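Local coordinates for cytochrome P450 (Picrophilus torridus, PDB 2RFB), which probably works as a heme-dependent monooxygenase, using a thiolate-bound iron to put one atom of molecular oxygen into a substrate, at residues D5-D10 with H14-S19; Y18-H23 with S244-K249; V100-N105 with R302-I307; T194-N199 with E223-Y228. All blocks are in the same frame, centred on the assembly; numbering follows the deposited sequence.

Two contacts lie at the periphery and two deep in the chain. Interactions 1 and 2 are adjoining, partly buried contacts about 8 Å apart between centres, and both use helix 18-26; Pro-6 of the first touches Ile-246 of the second. Interaction 1 is rich in backbone hydrogen bonds and ring stacking, as befits a hairpin, whereas interaction 2 is helix-on-hairpin packing by van der Waals contact. Interactions 3 and 4 are buried helix pairs near the heme, with centres about 12 Å apart, tied by the Arg-302 to Glu-223 salt bridge and by Ala-305 against Leu-196. Their contacts across the helices are carbon with carboxylate in interaction 3 and carbon against carbon in interaction 4.

Interaction 1: residues D5-D10 with H14-S19; sequences DPVHYD and HVYKYS
The beta hairpin of strands 7-9 and 12-15 is closed here by Val-7 and His-14, an antiparallel hydrogen-bonded pair with CA atoms 5.2 Å apart. Val-7 N donates to His-14 O at 3.0 Å, and His-14 N returns a short, nearly straight bond to Val-7 O, 2.5 Å long with 164° at the hydrogen. The His-14 ring then doubles the grip. With CG set beside its own backbone N (chi1 -51°), the ring lies over one face of Tyr-9 in an offset stack, centroids 4.1 Å apart and planes 15° from parallel. Its NE2 gives a bond of 3.0 Å to Tyr-9 O, which sits in the imidazole plane, while ND1 is hydrogen-bonded to Tyr-260 OH. Replacing His-14 by alanine is likely to leave the Tyr-9 carbonyl without its side-chain donor and the tyrosine ring without its stacking partner. Alongside, Val-7 CG2 meets the edge of Tyr-16 at CE1, 4.2 Å away. Farther on, Asp-5 faces Lys-17 as a salt bridge, although the placement of OD1 is doubtful. Val-15 bonds to Ile-258 and Tyr-260 through its backbone, so strand 256-259 adds to the sheet, parallel to strand 12-15, consistent with the N-terminal beta sheet of the cytochrome P450 fold.

Interaction 2: residues Y18-H23 with S244-K249; sequences YSDVKH and SYINNK
Ile-246 O receives the amide of Lys-249, N to O 2.6 Å, and Ile-246 N donates back to Lys-249 O at 2.9 Å; this pair of bonds closes a type I' turn whose corner residues, Asn-247 and Asn-248, both have positive phi. The Ile-246 side chain points at helix 18-26, where its two branches make the side-chain contacts. One branch, CG2, lies 3.6 Å from Asp-20 OD1, the two side chains running past each other in opposite senses. The other branch reaches its CD1 to the edge of the His-23 imidazole, close to the ring plane and 3.7 Å from ND1. His-23 has CG opposite its backbone N (chi1 174°), which swings the ring out from the helix toward the hairpin. With an alanine in place of Ile-246, a gap would probably open beside both Asp-20 and His-23, leaving the imidazole freer to turn. Phe-31 of strand 31-32 touches both His-23 and Ile-246, and Pro-6 lies against CG2 of the isoleucine. Helix and strand 244-246 run nearly antiparallel, 158° between directions, with axes 10.8 Å apart. Such packing of a helix against a beta hairpin with a two-residue type I' turn joins the N-terminal region to the sheet-rich side of the P450 fold.

Interaction 3: residues V100-N105 with R302-I307; sequences VRLPVN and RLEASI
Leu-102 and Pro-103 of helix 101-111 meet Glu-304 of helix 298-315. By sequence and topology these helices correspond to E and L of the cytochrome P450 fold, which belong to its four-helix bundle. Leu-102, the first residue along the segment to touch, points at the other helix, with CG opposite its backbone N (chi1 170°), and its CG comes within 4.1 Å of Glu-304 OE1; the two side chains lie alongside one another, pointing opposite ways. The CD2 methyl of Leu-102 is almost as near, 4.2 Å from Glu-304 OE1. Leu-102 also touches Ser-82 of helix 75-86. Pro-103 follows, and the same carboxylate oxygen, Glu-304 OE1, lies 3.3 Å from its CA and 3.6 Å from its CB. The meeting is thus one of a carboxylate oxygen with carbon. The glutamate gets there by an extended chain, chi2 180°, that carries its carboxylate across to the neighbouring helix. Thr-193 also touches the glutamate, and Asn-190 and Thr-194 touch Pro-103, so helix 175-206 borders the same contact. The heme is about 5 Å from the Glu-304 side chain. Asn-105 folds its amide back along the helix: ND2 reaches Arg-101 O at 2.8 Å, 159° at the hydrogen, from the face of the carbonyl plane opposite to that used by the Asn-105 backbone N.

Interaction 4: residues T194-N199 with E223-Y228; sequences TNLIGN and EETLRY
Thr-225 and Leu-226 of helix 218-228 both pack on Leu-196 of helix 175-206, where the two helices cross at 102° with axes 10.1 Å apart. Read along the former helix, Glu-224 precedes the contact, and its OE2 forms a salt bridge with Arg-281 and accepts the amide of Lys-278. Thr-225 comes next, turned to the contact: its methyl CG2 sits 3.7 Å from Leu-196 CD1 and 3.9 Å from Asn-199 CB. With CG2 opposite the backbone N and OG1 beside it (chi1 -54°), the threonine offers its methyl to the neighbour and bonds its hydroxyl to Phe-221 O within its own helix. Asn-199 meets the methyl through CB and its backbone C, while its ND2 bonds to Leu-335 O and Tyr-229 O. Leu-226 brings CD2 to within 3.8 Å of Leu-196 CD1 and 4.0 Å of Leu-196 CD2, the two side chains at about a right angle. Both leucines touch the heme, so this apolar pair lines its pocket as well as packing the helices. Arg-227 then returns to Glu-224, NH1 to OE2 at 2.8 Å, a salt bridge whose hydrogen bond is weak. Glu-224 and Arg-227 make up the ExxR motif of the K helix, completed by Arg-281 as in the Glu-Arg-Arg triad of cytochromes P450.

Interaction 1: residues D5-D10 with H14-S19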
loop_
_atom_site.group_PDB
_atom_site.type_symbol
_atom_site.label_atom_id
_atom_site.label_comp_id
_atom_site.label_asym_id
_atom_site.label_seq_id
_atom_site.Cartn_x
_atom_site.Cartn_y
_atom_site.Cartn_z
ATOM N N ASP A 5 0.118 23.564 12.625
ATOM C CA ASP A 5 1.470 23.788 12.134
ATOM C C ASP A 5 2.409 22.696 12.783
ATOM O O ASP A 5 1.991 22.027 13.733
ATOM C CB ASP A 5 1.846 25.258 12.431
ATOM C CG ASP A 5 0.821 26.265 11.788
ATOM O OD1 ASP A 5 0.039 25.859 10.886
ATOM O OD2 ASP A 5 0.784 27.470 12.157
ATOM N N PRO A 6 3.641 22.485 12.246
ATOM C CA PRO A 6 4.515 21.379 12.670
ATOM C C PRO A 6 4.901 21.465 14.130
ATOM O O PRO A 6 5.285 22.515 14.586
ATOM C CB PRO A 6 5.771 21.597 11.828
ATOM C CG PRO A 6 5.270 22.270 10.621
ATOM C CD PRO A 6 4.288 23.267 11.182
ATOM N N VAL A 7 4.787 20.375 14.856
ATOM C CA VAL A 7 5.264 20.355 16.219
ATOM C C VAL A 7 6.389 19.337 16.435
ATOM O O VAL A 7 6.469 18.290 15.755
ATOM C CB VAL A 7 4.129 20.115 17.240
ATOM C CG1 VAL A 7 3.064 21.210 17.142
ATOM C CG2 VAL A 7 3.525 18.712 17.087
ATOM N N HIS A 8 7.248 19.653 17.379
ATOM C CA HIS A 8 8.349 18.769 17.717
ATOM C C HIS A 8 8.107 18.114 19.075
ATOM O O HIS A 8 8.043 18.818 20.086
ATOM C CB HIS A 8 9.691 19.547 17.772
ATOM C CG HIS A 8 10.881 18.640 17.816
ATOM N ND1 HIS A 8 11.351 18.077 18.990
ATOM C CD2 HIS A 8 11.659 18.142 16.822
ATOM C CE1 HIS A 8 12.372 17.289 18.717
ATOM N NE2 HIS A 8 12.582 17.312 17.411
ATOM N N TYR A 9 7.973 16.786 19.081
ATOM C CA TYR A 9 7.992 15.972 20.300
ATOM C C TYR A 9 8.358 14.521 19.979
ATOM O O TYR A 9 8.185 14.066 18.832
ATOM C CB TYR A 9 6.639 16.025 21.058
ATOM C CG TYR A 9 5.485 15.260 20.424
ATOM C CD1 TYR A 9 5.103 13.976 20.885
ATOM C CD2 TYR A 9 4.746 15.822 19.387
ATOM C CE1 TYR A 9 4.006 13.281 20.313
ATOM C CE2 TYR A 9 3.663 15.150 18.805
ATOM C CZ TYR A 9 3.306 13.897 19.259
ATOM O OH TYR A 9 2.240 13.281 18.608
ATOM N N ASP A 10 8.797 13.779 21.007
ATOM C CA ASP A 10 9.293 12.397 20.867
ATOM C C ASP A 10 10.389 12.226 19.805
ATOM O O ASP A 10 10.334 11.277 19.022
ATOM C CB ASP A 10 8.136 11.423 20.606
ATOM C CG ASP A 10 7.219 11.281 21.811
ATOM O OD1 ASP A 10 6.317 10.403 21.821
ATOM O OD2 ASP A 10 7.415 12.057 22.776
ATOM N N HIS A 14 6.318 16.654 13.807
ATOM C CA HIS A 14 5.089 16.108 13.204
ATOM C C HIS A 14 4.422 17.126 12.294
ATOM O O HIS A 14 4.283 18.310 12.672
ATOM C CB HIS A 14 4.157 15.602 14.294
ATOM C CG HIS A 14 4.846 14.685 15.247
ATOM N ND1 HIS A 14 4.574 13.330 15.305
ATOM C CD2 HIS A 14 5.853 14.913 16.126
ATOM C CE1 HIS A 14 5.361 12.778 16.213
ATOM N NE2 HIS A 14 6.146 13.715 16.724
ATOM N N VAL A 15 4.072 16.669 11.094
ATOM C CA VAL A 15 3.603 17.549 10.006
ATOM C C VAL A 15 2.258 17.101 9.550
ATOM O O VAL A 15 2.072 15.938 9.138
ATOM C CB VAL A 15 4.593 17.546 8.832
ATOM C CG1 VAL A 15 4.096 18.391 7.651
ATOM C CG2 VAL A 15 5.959 18.094 9.328
ATOM N N TYR A 16 1.303 18.012 9.641
ATOM C CA TYR A 16 -0.117 17.668 9.533
ATOM C C TYR A 16 -0.866 18.312 8.385
ATOM O O TYR A 16 -1.769 17.701 7.850
ATOM C CB TYR A 16 -0.840 18.118 10.801
ATOM C CG TYR A 16 -0.375 17.462 12.045
ATOM C CD1 TYR A 16 0.417 18.161 12.951
ATOM C CD2 TYR A 16 -0.736 16.132 12.341
ATOM C CE1 TYR A 16 0.834 17.562 14.111
ATOM C CE2 TYR A 16 -0.310 15.517 13.514
ATOM C CZ TYR A 16 0.484 16.243 14.380
ATOM O OH TYR A 16 0.921 15.684 15.567
ATOM N N LYS A 17 -0.549 19.562 8.075
ATOM C CA LYS A 17 -1.241 20.333 7.074
ATOM C C LYS A 17 -0.889 19.805 5.731
ATOM O O LYS A 17 0.251 19.414 5.499
ATOM C CB LYS A 17 -0.786 21.786 7.099
ATOM C CG LYS A 17 -1.264 22.615 8.259
ATOM C CD LYS A 17 -0.884 24.063 8.002
ATOM C CE LYS A 17 0.497 24.478 8.548
ATOM N NZ LYS A 17 0.623 26.005 8.547
ATOM N N TYR A 18 -1.876 19.791 4.839
ATOM C CA TYR A 18 -1.697 19.275 3.485
ATOM C C TYR A 18 -0.554 19.969 2.749
ATOM O O TYR A 18 0.302 19.293 2.217
ATOM C CB TYR A 18 -3.003 19.378 2.709
ATOM C CG TYR A 18 -3.001 18.834 1.284
ATOM C CD1 TYR A 18 -3.742 17.710 0.956
ATOM C CD2 TYR A 18 -2.320 19.503 0.250
ATOM C CE1 TYR A 18 -3.759 17.215 -0.354
ATOM C CE2 TYR A 18 -2.332 19.035 -1.061
ATOM C CZ TYR A 18 -3.070 17.897 -1.369
ATOM O OH TYR A 18 -3.075 17.416 -2.682
ATOM N N SER A 19 -0.496 21.297 2.725
ATOM C CA SER A 19 0.623 21.901 2.031
ATOM C C SER A 19 1.960 21.572 2.629
ATOM O O SER A 19 2.945 21.544 1.894
ATOM C CB SER A 19 0.486 23.411 1.881
ATOM O OG SER A 19 -0.017 23.920 3.077
#

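Interaction 2: residues Y18-H23 with S244-K249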
loop_
_atom_site.group_PDB
_atom_site.type_symbol
_atom_site.label_atom_id
_atom_site.label_comp_id
_atom_site.label_asym_id
_atom_site.label_seq_id
_atom_site.Cartn_x
_atom_site.Cartn_y
_atom_site.Cartn_z
ATOM N N TYR A 18 -1.876 19.791 4.839
ATOM C CA TYR A 18 -1.697 19.275 3.485
ATOM C C TYR A 18 -0.554 19.969 2.749
ATOM O O TYR A 18 0.302 19.293 2.217
ATOM C CB TYR A 18 -3.003 19.378 2.709
ATOM C CG TYR A 18 -3.001 18.834 1.284
ATOM C CD1 TYR A 18 -3.742 17.710 0.956
ATOM C CD2 TYR A 18 -2.320 19.503 0.250
ATOM C CE1 TYR A 18 -3.759 17.215 -0.354
ATOM C CE2 TYR A 18 -2.332 19.035 -1.061
ATOM C CZ TYR A 18 -3.070 17.897 -1.369
ATOM O OH TYR A 18 -3.075 17.416 -2.682
ATOM N N SER A 19 -0.496 21.297 2.725
ATOM C CA SER A 19 0.623 21.901 2.031
ATOM C C SER A 19 1.960 21.572 2.629
ATOM O O SER A 19 2.945 21.544 1.894
ATOM C CB SER A 19 0.486 23.411 1.881
ATOM O OG SER A 19 -0.017 23.920 3.077
ATOM N N ASP A 20 2.023 21.322 3.940
ATOM C CA ASP A 20 3.305 21.000 4.560
ATOM C C ASP A 20 3.683 19.554 4.285
ATOM O O ASP A 20 4.844 19.263 4.000
ATOM C CB ASP A 20 3.258 21.269 6.053
ATOM C CG ASP A 20 3.171 22.720 6.367
ATOM O OD1 ASP A 20 3.640 23.561 5.556
ATOM O OD2 ASP A 20 2.647 23.036 7.448
ATOM N N VAL A 21 2.715 18.637 4.367
ATOM C CA VAL A 21 2.987 17.240 4.029
ATOM C C VAL A 21 3.552 17.179 2.612
ATOM O O VAL A 21 4.627 16.628 2.382
ATOM C CB VAL A 21 1.745 16.311 4.220
ATOM C CG1 VAL A 21 2.017 14.900 3.680
ATOM C CG2 VAL A 21 1.342 16.217 5.727
ATOM N N LYS A 22 2.872 17.834 1.676
ATOM C CA LYS A 22 3.310 17.918 0.267
ATOM C C LYS A 22 4.672 18.573 0.059
ATOM O O LYS A 22 5.469 18.073 -0.756
ATOM C CB LYS A 22 2.284 18.693 -0.521
ATOM C CG LYS A 22 2.468 18.611 -1.976
ATOM C CD LYS A 22 1.208 19.142 -2.579
ATOM C CE LYS A 22 1.335 19.269 -4.015
ATOM N NZ LYS A 22 0.543 20.480 -4.380
ATOM N N HIS A 23 4.935 19.678 0.772
ATOM C CA HIS A 23 6.222 20.326 0.704
ATOM C C HIS A 23 7.291 19.293 1.108
ATOM O O HIS A 23 8.272 19.050 0.400
ATOM C CB HIS A 23 6.269 21.520 1.652
ATOM C CG HIS A 23 7.622 22.154 1.743
ATOM N ND1 HIS A 23 8.445 22.009 2.844
ATOM C CD2 HIS A 23 8.320 22.893 0.846
ATOM C CE1 HIS A 23 9.579 22.661 2.630
ATOM N NE2 HIS A 23 9.528 23.208 1.430
ATOM N N SER A 244 16.348 23.755 7.041
ATOM C CA SER A 244 15.325 24.462 6.267
ATOM C C SER A 244 14.136 24.786 7.142
ATOM O O SER A 244 13.999 24.270 8.257
ATOM C CB SER A 244 14.876 23.664 5.065
ATOM O OG SER A 244 14.257 22.490 5.527
ATOM N N TYR A 245 13.271 25.637 6.614
ATOM C CA TYR A 245 12.235 26.264 7.384
ATOM C C TYR A 245 10.871 25.834 6.921
ATOM O O TYR A 245 10.598 25.739 5.736
ATOM C CB TYR A 245 12.360 27.774 7.273
ATOM C CG TYR A 245 13.555 28.380 7.984
ATOM C CD1 TYR A 245 14.806 28.484 7.351
ATOM C CD2 TYR A 245 13.430 28.894 9.283
ATOM C CE1 TYR A 245 15.891 29.039 8.008
ATOM C CE2 TYR A 245 14.518 29.464 9.946
ATOM C CZ TYR A 245 15.741 29.540 9.309
ATOM O OH TYR A 245 16.823 30.156 9.975
ATOM N N ILE A 246 10.010 25.526 7.869
ATOM C CA ILE A 246 8.607 25.333 7.570
ATOM C C ILE A 246 7.866 26.235 8.539
ATOM O O ILE A 246 8.305 26.390 9.690
ATOM C CB ILE A 246 8.237 23.940 7.798
ATOM C CG1 ILE A 246 9.211 23.067 7.006
ATOM C CG2 ILE A 246 6.721 23.698 7.448
ATOM C CD1 ILE A 246 8.635 21.759 6.525
ATOM N N ASN A 247 6.803 26.894 8.076
ATOM C CA ASN A 247 6.062 27.794 8.948
ATOM C C ASN A 247 7.006 28.493 9.908
ATOM O O ASN A 247 6.794 28.493 11.112
ATOM C CB ASN A 247 4.959 27.032 9.710
ATOM C CG ASN A 247 4.117 27.949 10.559
ATOM O OD1 ASN A 247 4.038 27.787 11.780
ATOM N ND2 ASN A 247 3.534 28.967 9.930
ATOM N N ASN A 248 8.091 29.034 9.350
ATOM C CA ASN A 248 9.096 29.839 10.072
ATOM C C ASN A 248 9.873 29.176 11.224
ATOM O O ASN A 248 10.475 29.861 12.058
ATOM C CB ASN A 248 8.483 31.153 10.540
ATOM C CG ASN A 248 8.707 32.285 9.558
ATOM O OD1 ASN A 248 7.750 32.913 9.119
ATOM N ND2 ASN A 248 9.972 32.565 9.226
ATOM N N LYS A 249 9.842 27.843 11.240
ATOM C CA LYS A 249 10.588 26.994 12.163
ATOM C C LYS A 249 11.757 26.422 11.398
ATOM O O LYS A 249 11.556 25.881 10.298
ATOM C CB LYS A 249 9.718 25.793 12.573
ATOM C CG LYS A 249 8.411 26.125 13.305
ATOM C CD LYS A 249 8.702 26.905 14.594
ATOM C CE LYS A 249 7.882 26.325 15.750
ATOM N NZ LYS A 249 8.569 26.629 17.056
#

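Interaction 3: residues V100-N105 with R302-I307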
loop_
_atom_site.group_PDB
_atom_site.type_symbol
_atom_site.label_atom_id
_atom_site.label_comp_id
_atom_site.label_asym_id
_atom_site.label_seq_id
_atom_site.Cartn_x
_atom_site.Cartn_y
_atom_site.Cartn_z
ATOM N N VAL A 100 -7.427 -10.277 2.566
ATOM C CA VAL A 100 -6.007 -10.702 2.602
ATOM C C VAL A 100 -5.649 -11.581 1.399
ATOM O O VAL A 100 -4.527 -11.560 0.920
ATOM C CB VAL A 100 -5.678 -11.491 3.918
ATOM C CG1 VAL A 100 -4.484 -12.532 3.767
ATOM C CG2 VAL A 100 -5.445 -10.560 5.074
ATOM N N ARG A 101 -6.582 -12.387 0.920
ATOM C CA ARG A 101 -6.198 -13.411 -0.056
ATOM C C ARG A 101 -6.079 -12.859 -1.471
ATOM O O ARG A 101 -5.357 -13.426 -2.338
ATOM C CB ARG A 101 -7.174 -14.598 -0.037
ATOM C CG ARG A 101 -7.271 -15.344 1.300
ATOM C CD ARG A 101 -7.405 -16.865 1.063
ATOM N NE ARG A 101 -8.712 -17.419 1.391
ATOM C CZ ARG A 101 -9.279 -18.485 0.798
ATOM N NH1 ARG A 101 -8.685 -19.132 -0.206
ATOM N NH2 ARG A 101 -10.472 -18.893 1.201
ATOM N N LEU A 102 -6.819 -11.789 -1.712
ATOM C CA LEU A 102 -6.934 -11.231 -3.039
ATOM C C LEU A 102 -5.586 -10.650 -3.466
ATOM O O LEU A 102 -5.020 -11.106 -4.442
ATOM C CB LEU A 102 -8.088 -10.203 -3.124
ATOM C CG LEU A 102 -8.154 -9.369 -4.417
ATOM C CD1 LEU A 102 -8.773 -10.151 -5.568
ATOM C CD2 LEU A 102 -8.934 -8.083 -4.205
ATOM N N PRO A 103 -5.057 -9.658 -2.738
ATOM C CA PRO A 103 -3.768 -9.024 -3.097
ATOM C C PRO A 103 -2.600 -10.016 -3.124
ATOM O O PRO A 103 -1.705 -9.887 -3.956
ATOM C CB PRO A 103 -3.575 -7.985 -1.992
ATOM C CG PRO A 103 -4.388 -8.568 -0.800
ATOM C CD PRO A 103 -5.633 -9.030 -1.534
ATOM N N VAL A 104 -2.625 -11.046 -2.286
ATOM C CA VAL A 104 -1.554 -12.017 -2.329
ATOM C C VAL A 104 -1.594 -12.924 -3.552
ATOM O O VAL A 104 -0.562 -13.384 -3.995
ATOM C CB VAL A 104 -1.398 -12.821 -0.969
ATOM C CG1 VAL A 104 -2.488 -13.823 -0.753
ATOM C CG2 VAL A 104 -0.049 -13.518 -0.923
ATOM N N ASN A 105 -2.777 -13.219 -4.089
ATOM C CA ASN A 105 -2.872 -13.968 -5.364
ATOM C C ASN A 105 -2.407 -13.123 -6.539
ATOM O O ASN A 105 -1.697 -13.599 -7.410
ATOM C CB ASN A 105 -4.288 -14.413 -5.613
ATOM C CG ASN A 105 -4.586 -15.797 -5.012
ATOM O OD1 ASN A 105 -4.247 -16.820 -5.602
ATOM N ND2 ASN A 105 -5.243 -15.828 -3.867
ATOM N N ARG A 302 -5.503 0.624 -7.386
ATOM C CA ARG A 302 -6.737 1.217 -7.920
ATOM C C ARG A 302 -7.567 0.185 -8.608
ATOM O O ARG A 302 -8.772 0.151 -8.405
ATOM C CB ARG A 302 -6.469 2.401 -8.901
ATOM C CG ARG A 302 -6.135 3.684 -8.158
ATOM C CD ARG A 302 -5.802 4.913 -9.082
ATOM N NE ARG A 302 -5.761 6.150 -8.315
ATOM C CZ ARG A 302 -4.642 6.714 -7.863
ATOM N NH1 ARG A 302 -3.466 6.164 -8.150
ATOM N NH2 ARG A 302 -4.693 7.826 -7.126
ATOM N N LEU A 303 -6.933 -0.653 -9.425
ATOM C CA LEU A 303 -7.684 -1.634 -10.202
ATOM C C LEU A 303 -8.232 -2.764 -9.313
ATOM O O LEU A 303 -9.334 -3.257 -9.568
ATOM C CB LEU A 303 -6.807 -2.224 -11.304
ATOM C CG LEU A 303 -7.377 -2.734 -12.644
ATOM C CD1 LEU A 303 -6.596 -3.968 -13.105
ATOM C CD2 LEU A 303 -8.898 -2.989 -12.762
ATOM N N GLU A 304 -7.469 -3.199 -8.306
ATOM C CA GLU A 304 -7.945 -4.196 -7.360
ATOM C C GLU A 304 -9.097 -3.726 -6.506
ATOM O O GLU A 304 -10.008 -4.484 -6.255
ATOM C CB GLU A 304 -6.832 -4.659 -6.411
ATOM C CG GLU A 304 -5.904 -5.656 -7.022
ATOM C CD GLU A 304 -4.814 -6.094 -6.091
ATOM O OE1 GLU A 304 -5.111 -6.639 -4.996
ATOM O OE2 GLU A 304 -3.648 -5.920 -6.492
ATOM N N ALA A 305 -9.028 -2.516 -6.001
ATOM C CA ALA A 305 -10.100 -1.985 -5.175
ATOM C C ALA A 305 -11.369 -1.849 -6.022
ATOM O O ALA A 305 -12.498 -2.248 -5.603
ATOM C CB ALA A 305 -9.700 -0.627 -4.606
ATOM N N SER A 306 -11.183 -1.345 -7.230
ATOM C CA SER A 306 -12.330 -1.127 -8.103
ATOM C C SER A 306 -13.117 -2.435 -8.382
ATOM O O SER A 306 -14.375 -2.446 -8.411
ATOM C CB SER A 306 -11.855 -0.533 -9.399
ATOM O OG SER A 306 -12.844 -0.722 -10.372
ATOM N N ILE A 307 -12.393 -3.540 -8.584
ATOM C CA ILE A 307 -13.075 -4.788 -8.879
ATOM C C ILE A 307 -13.653 -5.302 -7.555
ATOM O O ILE A 307 -14.770 -5.844 -7.546
ATOM C CB ILE A 307 -12.096 -5.805 -9.553
ATOM C CG1 ILE A 307 -11.900 -5.506 -11.030
ATOM C CG2 ILE A 307 -12.482 -7.263 -9.312
ATOM C CD1 ILE A 307 -10.455 -5.862 -11.509
#

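Interaction 4: residues T194-N199 with E223-Y228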
loop_
_atom_site.group_PDB
_atom_site.type_symbol
_atom_site.label_atom_id
_atom_site.label_comp_id
_atom_site.label_asym_id
_atom_site.label_seq_id
_atom_site.Cartn_x
_atom_site.Cartn_y
_atom_site.Cartn_z
ATOM N N THR A 194 -5.525 -4.662 1.639
ATOM C CA THR A 194 -6.462 -5.392 2.449
ATOM C C THR A 194 -7.177 -4.337 3.291
ATOM O O THR A 194 -8.407 -4.387 3.524
ATOM C CB THR A 194 -5.751 -6.444 3.352
ATOM O OG1 THR A 194 -5.042 -7.390 2.547
ATOM C CG2 THR A 194 -6.739 -7.194 4.242
ATOM N N ASN A 195 -6.405 -3.390 3.785
ATOM C CA ASN A 195 -6.987 -2.360 4.659
ATOM C C ASN A 195 -8.001 -1.492 3.881
ATOM O O ASN A 195 -9.062 -1.196 4.376
ATOM C CB ASN A 195 -5.870 -1.596 5.368
ATOM C CG ASN A 195 -5.188 -2.432 6.478
ATOM O OD1 ASN A 195 -5.737 -3.421 6.999
ATOM N ND2 ASN A 195 -4.007 -2.006 6.879
ATOM N N LEU A 196 -7.712 -1.175 2.639
ATOM C CA LEU A 196 -8.612 -0.380 1.788
ATOM C C LEU A 196 -9.937 -1.065 1.535
ATOM O O LEU A 196 -11.005 -0.444 1.586
ATOM C CB LEU A 196 -7.959 -0.061 0.439
ATOM C CG LEU A 196 -8.742 0.870 -0.518
ATOM C CD1 LEU A 196 -8.974 2.269 0.099
ATOM C CD2 LEU A 196 -8.042 1.017 -1.857
ATOM N N ILE A 197 -9.859 -2.355 1.243
ATOM C CA ILE A 197 -11.048 -3.123 0.984
ATOM C C ILE A 197 -11.982 -3.061 2.190
ATOM O O ILE A 197 -13.181 -2.790 2.021
ATOM C CB ILE A 197 -10.731 -4.567 0.555
ATOM C CG1 ILE A 197 -10.139 -4.550 -0.841
ATOM C CG2 ILE A 197 -12.004 -5.438 0.590
ATOM C CD1 ILE A 197 -9.397 -5.839 -1.251
ATOM N N GLY A 198 -11.438 -3.250 3.393
ATOM C CA GLY A 198 -12.226 -3.134 4.618
ATOM C C GLY A 198 -12.680 -1.701 4.827
ATOM O O GLY A 198 -13.785 -1.475 5.304
ATOM N N ASN A 199 -11.865 -0.712 4.451
ATOM C CA ASN A 199 -12.309 0.646 4.622
ATOM C C ASN A 199 -13.431 1.037 3.613
ATOM O O ASN A 199 -14.330 1.829 3.978
ATOM C CB ASN A 199 -11.134 1.612 4.541
ATOM C CG ASN A 199 -10.103 1.406 5.675
ATOM O OD1 ASN A 199 -10.361 0.723 6.674
ATOM N ND2 ASN A 199 -8.906 1.938 5.468
ATOM N N GLU A 223 -11.174 6.497 -4.955
ATOM C CA GLU A 223 -10.391 7.695 -4.657
ATOM C C GLU A 223 -10.873 8.332 -3.358
ATOM O O GLU A 223 -10.046 8.727 -2.538
ATOM C CB GLU A 223 -10.387 8.774 -5.777
ATOM C CG GLU A 223 -9.500 8.519 -7.032
ATOM C CD GLU A 223 -8.105 7.879 -6.757
ATOM O OE1 GLU A 223 -7.830 6.755 -7.278
ATOM O OE2 GLU A 223 -7.286 8.499 -6.034
ATOM N N GLU A 224 -12.188 8.437 -3.155
ATOM C CA GLU A 224 -12.638 9.146 -1.962
ATOM C C GLU A 224 -12.404 8.300 -0.708
ATOM O O GLU A 224 -12.190 8.850 0.392
ATOM C CB GLU A 224 -14.076 9.667 -2.096
ATOM C CG GLU A 224 -14.623 10.400 -0.868
ATOM C CD GLU A 224 -14.084 11.801 -0.652
ATOM O OE1 GLU A 224 -12.993 12.154 -1.160
ATOM O OE2 GLU A 224 -14.768 12.593 0.032
ATOM N N THR A 225 -12.390 6.970 -0.844
ATOM C CA THR A 225 -12.048 6.176 0.342
ATOM C C THR A 225 -10.588 6.438 0.748
ATOM O O THR A 225 -10.265 6.503 1.945
ATOM C CB THR A 225 -12.320 4.648 0.146
ATOM O OG1 THR A 225 -13.691 4.433 -0.278
ATOM C CG2 THR A 225 -12.058 3.886 1.461
ATOM N N LEU A 226 -9.713 6.525 -0.246
ATOM C CA LEU A 226 -8.253 6.691 -0.047
ATOM C C LEU A 226 -8.034 7.960 0.729
ATOM O O LEU A 226 -7.259 8.027 1.696
ATOM C CB LEU A 226 -7.492 6.762 -1.409
ATOM C CG LEU A 226 -7.322 5.340 -1.980
ATOM C CD1 LEU A 226 -7.124 5.313 -3.459
ATOM C CD2 LEU A 226 -6.234 4.502 -1.288
ATOM N N ARG A 227 -8.770 8.964 0.311
ATOM C CA ARG A 227 -8.729 10.231 0.992
ATOM C C ARG A 227 -9.291 10.140 2.424
ATOM O O ARG A 227 -8.738 10.738 3.382
ATOM C CB ARG A 227 -9.582 11.198 0.207
ATOM C CG ARG A 227 -9.352 12.604 0.629
ATOM C CD ARG A 227 -10.609 13.463 0.244
ATOM N NE ARG A 227 -10.827 14.137 1.467
ATOM C CZ ARG A 227 -11.853 14.045 2.280
ATOM N NH1 ARG A 227 -12.955 13.402 1.970
ATOM N NH2 ARG A 227 -11.744 14.724 3.413
ATOM N N TYR A 228 -10.396 9.420 2.561
ATOM C CA TYR A 228 -11.202 9.612 3.732
ATOM C C TYR A 228 -10.821 8.651 4.865
ATOM O O TYR A 228 -10.798 9.067 6.029
ATOM C CB TYR A 228 -12.639 9.519 3.319
ATOM C CG TYR A 228 -13.712 9.710 4.341
ATOM C CD1 TYR A 228 -14.231 10.960 4.593
ATOM C CD2 TYR A 228 -14.327 8.603 4.950
ATOM C CE1 TYR A 228 -15.231 11.154 5.513
ATOM C CE2 TYR A 228 -15.382 8.765 5.846
ATOM C CZ TYR A 228 -15.833 10.053 6.128
ATOM O OH TYR A 228 -16.919 10.253 6.976
#